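Local atomic coordinates of uncharacterized bacterial lipoprotein (Bacteroides thetaiotaomicron VPI-5482, PDB entry 3GF6), a protein that is of unknown function, a predicted bacterial lipoprotein with an all-beta fold built largely of antiparallel sheets. Residues D91-P95 and L141-Y145. Residue numbers count along the deposited sequence, not the author numbering.
Sequences DGNYP and LFQPY
Gln143, in the left-handed region of the backbone map (phi 44°, psi 49°), bends its loop and extends its side chain (chi1 and chi2 both t) across to 91-95. Neither segment is helix or strand; the nearest CA pair, Asn93 and Gln143, stands 8.1 Å apart, so side chains and a water fill the gap. The side-chain amide of Gln143 lies beside Gly92 and along the edge of the Tyr94 ring. In 91-95, residues 91-93 form an Asx turn, Asp91 OD1 accepting from Asn93 N at 2.8 Å. A single water donates to Gln143 O at 2.6 Å and, weakly, to Asn93 OD1 at 3.5 Å, an oxygen also hydrogen-bonded to Tyr8. In this all-beta fold the contact joins the loop between strands 82-85 and 103-104 to that between 129-139 and 153-158, strands of one antiparallel sheet. Tyr94 (chi1 m) and Phe142 (chi1 t) point toward each other's segments; their rings meet obliquely, centroids 5.9 Å apart and planes at 74°, with Tyr94 CD2 3.8 Å from Phe142 CE1. Both aromatics rest on Met60 and Phe193 of that sheet, Phe142 edge-to-face with Phe193.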
ATOM      1  N   ASP A  91      -9.779   6.599  15.947  1.00 11.99           N
ATOM      2  CA  ASP A  91     -10.187   5.376  15.251  1.00 14.00           C
ATOM      3  C   ASP A  91      -9.377   5.149  13.990  1.00 12.85           C
ATOM      4  O   ASP A  91      -9.601   5.822  12.976  1.00 10.41           O
ATOM      5  CB  ASP A  91     -11.679   5.418  14.917  1.00 12.64           C
ATOM      6  CG  ASP A  91     -12.227   4.078  14.471  1.00 16.81           C
ATOM      7  OD1 ASP A  91     -11.428   3.198  14.047  1.00 14.09           O
ATOM      8  OD2 ASP A  91     -13.487   3.900  14.566  1.00 16.26           O
ATOM      9  N   GLY A  92      -8.440   4.194  14.081  1.00 10.11           N
ATOM     10  CA  GLY A  92      -7.573   3.876  12.975  1.00 11.64           C
ATOM     11  C   GLY A  92      -8.202   2.955  11.939  1.00 10.52           C
ATOM     12  O   GLY A  92      -7.590   2.629  10.943  1.00  9.91           O
ATOM     13  N   ASN A  93      -9.446   2.546  12.143  1.00 10.07           N
ATOM     14  CA  ASN A  93     -10.154   1.809  11.092  1.00 11.55           C
ATOM     15  C   ASN A  93     -10.557   2.727   9.931  1.00 12.43           C
ATOM     16  O   ASN A  93     -10.538   3.950  10.053  1.00 11.31           O
ATOM     17  CB  ASN A  93     -11.402   1.135  11.641  1.00 10.80           C
ATOM     18  CG  ASN A  93     -11.081  -0.047  12.538  1.00 17.05           C
ATOM     19  OD1 ASN A  93     -10.364  -0.978  12.136  1.00 15.28           O
ATOM     20  ND2 ASN A  93     -11.649  -0.040  13.737  1.00 16.46           N
ATOM     21  N   TYR A  94     -10.880   2.102   8.794  1.00 14.47           N
ATOM     22  CA  TYR A  94     -11.297   2.811   7.594  1.00 12.96           C
ATOM     23  C   TYR A  94     -12.752   2.485   7.279  1.00 13.51           C
ATOM     24  O   TYR A  94     -13.243   1.410   7.599  1.00 11.99           O
ATOM     25  CB  TYR A  94     -10.328   2.488   6.409  1.00 10.68           C
ATOM     26  CG  TYR A  94      -8.975   3.140   6.667  1.00 12.00           C
ATOM     27  CD1 TYR A  94      -8.746   4.454   6.325  1.00 13.31           C
ATOM     28  CD2 TYR A  94      -7.995   2.480   7.426  1.00 12.00           C
ATOM     29  CE1 TYR A  94      -7.538   5.097   6.654  1.00 10.71           C
ATOM     30  CE2 TYR A  94      -6.804   3.093   7.765  1.00 14.45           C
ATOM     31  CZ  TYR A  94      -6.572   4.412   7.381  1.00  8.89           C
ATOM     32  OH  TYR A  94      -5.395   4.991   7.740  1.00 11.70           O
ATOM     33  N   PRO A  95     -13.468   3.439   6.682  1.00 12.84           N
ATOM     34  CA  PRO A  95     -14.836   3.157   6.269  1.00 14.84           C
ATOM     35  C   PRO A  95     -14.880   1.992   5.280  1.00 15.06           C
ATOM     36  O   PRO A  95     -13.982   1.845   4.442  1.00 14.18           O
ATOM     37  CB  PRO A  95     -15.281   4.463   5.572  1.00 16.40           C
ATOM     38  CG  PRO A  95     -14.104   5.254   5.381  1.00 18.56           C
ATOM     39  CD  PRO A  95     -13.015   4.764   6.278  1.00 13.10           C
ATOM     40  N   LEU A 141      -6.763  -9.506   2.981  1.00  8.16           N
ATOM     41  CA  LEU A 141      -7.647  -8.757   3.886  1.00  9.57           C
ATOM     42  C   LEU A 141      -7.174  -7.306   3.937  1.00 11.13           C
ATOM     43  O   LEU A 141      -6.003  -7.041   3.658  1.00 10.49           O
ATOM     44  CB  LEU A 141      -7.598  -9.342   5.293  1.00 11.39           C
ATOM     45  CG  LEU A 141      -8.073 -10.799   5.389  1.00  7.84           C
ATOM     46  CD1 LEU A 141      -7.822 -11.331   6.792  1.00  9.76           C
ATOM     47  CD2 LEU A 141      -9.575 -10.905   4.992  1.00  9.19           C
ATOM     48  N   PHE A 142      -8.078  -6.400   4.296  1.00 10.44           N
ATOM     49  CA  PHE A 142      -7.757  -4.997   4.495  1.00  9.10           C
ATOM     50  C   PHE A 142      -7.398  -4.719   5.953  1.00  9.00           C
ATOM     51  O   PHE A 142      -8.192  -4.972   6.848  1.00 11.21           O
ATOM     52  CB  PHE A 142      -8.940  -4.102   4.038  1.00  9.76           C
ATOM     53  CG  PHE A 142      -8.622  -2.654   4.053  1.00  9.36           C
ATOM     54  CD1 PHE A 142      -8.691  -1.916   5.214  1.00 13.12           C
ATOM     55  CD2 PHE A 142      -8.124  -2.032   2.884  1.00 12.82           C
ATOM     56  CE1 PHE A 142      -8.314  -0.559   5.227  1.00 10.51           C
ATOM     57  CE2 PHE A 142      -7.761  -0.678   2.879  1.00 16.42           C
ATOM     58  CZ  PHE A 142      -7.858   0.054   4.056  1.00 16.38           C
ATOM     59  N   GLN A 143      -6.202  -4.175   6.166  1.00  9.07           N
ATOM     60  CA  GLN A 143      -5.662  -3.831   7.488  1.00  7.90           C
ATOM     61  C   GLN A 143      -5.877  -4.910   8.581  1.00  8.52           C
ATOM     62  O   GLN A 143      -6.306  -4.591   9.678  1.00 10.57           O
ATOM     63  CB  GLN A 143      -6.171  -2.462   7.949  1.00  8.02           C
ATOM     64  CG  GLN A 143      -5.192  -1.739   8.893  1.00  8.96           C
ATOM     65  CD  GLN A 143      -5.676  -0.419   9.423  1.00  9.70           C
ATOM     66  OE1 GLN A 143      -6.887  -0.130   9.476  1.00 15.02           O
ATOM     67  NE2 GLN A 143      -4.757   0.392   9.808  1.00  8.27           N
ATOM     68  N   PRO A 144      -5.545  -6.195   8.287  1.00 11.37           N
ATOM     69  CA  PRO A 144      -5.617  -7.175   9.373  1.00 11.78           C
ATOM     70  C   PRO A 144      -4.559  -6.843  10.419  1.00 12.97           C
ATOM     71  O   PRO A 144      -3.443  -6.468  10.063  1.00 13.77           O
ATOM     72  CB  PRO A 144      -5.271  -8.498   8.678  1.00 11.77           C
ATOM     73  CG  PRO A 144      -4.351  -8.079   7.533  1.00  9.46           C
ATOM     74  CD  PRO A 144      -4.970  -6.773   7.052  1.00 10.39           C
ATOM     75  N   TYR A 145      -4.889  -6.979  11.698  1.00 11.04           N
ATOM     76  CA  TYR A 145      -3.964  -6.531  12.733  1.00  8.31           C
ATOM     77  C   TYR A 145      -3.921  -7.481  13.914  1.00 10.21           C
ATOM     78  O   TYR A 145      -4.959  -7.878  14.446  1.00  9.94           O
ATOM     79  CB  TYR A 145      -4.338  -5.146  13.237  1.00  9.92           C
ATOM     80  CG  TYR A 145      -3.210  -4.527  14.012  1.00 11.06           C
ATOM     81  CD1 TYR A 145      -3.124  -4.635  15.399  1.00 12.86           C
ATOM     82  CD2 TYR A 145      -2.189  -3.879  13.344  1.00 10.98           C
ATOM     83  CE1 TYR A 145      -2.050  -4.060  16.105  1.00 11.45           C
ATOM     84  CE2 TYR A 145      -1.109  -3.316  14.042  1.00 10.90           C
ATOM     85  CZ  TYR A 145      -1.052  -3.415  15.417  1.00 12.85           C
ATOM     86  OH  TYR A 145       0.008  -2.851  16.086  1.00 12.65           O
TER
HETATM   87  O   HOH W   1      -8.109  -3.423  11.145  1.00 20.38           O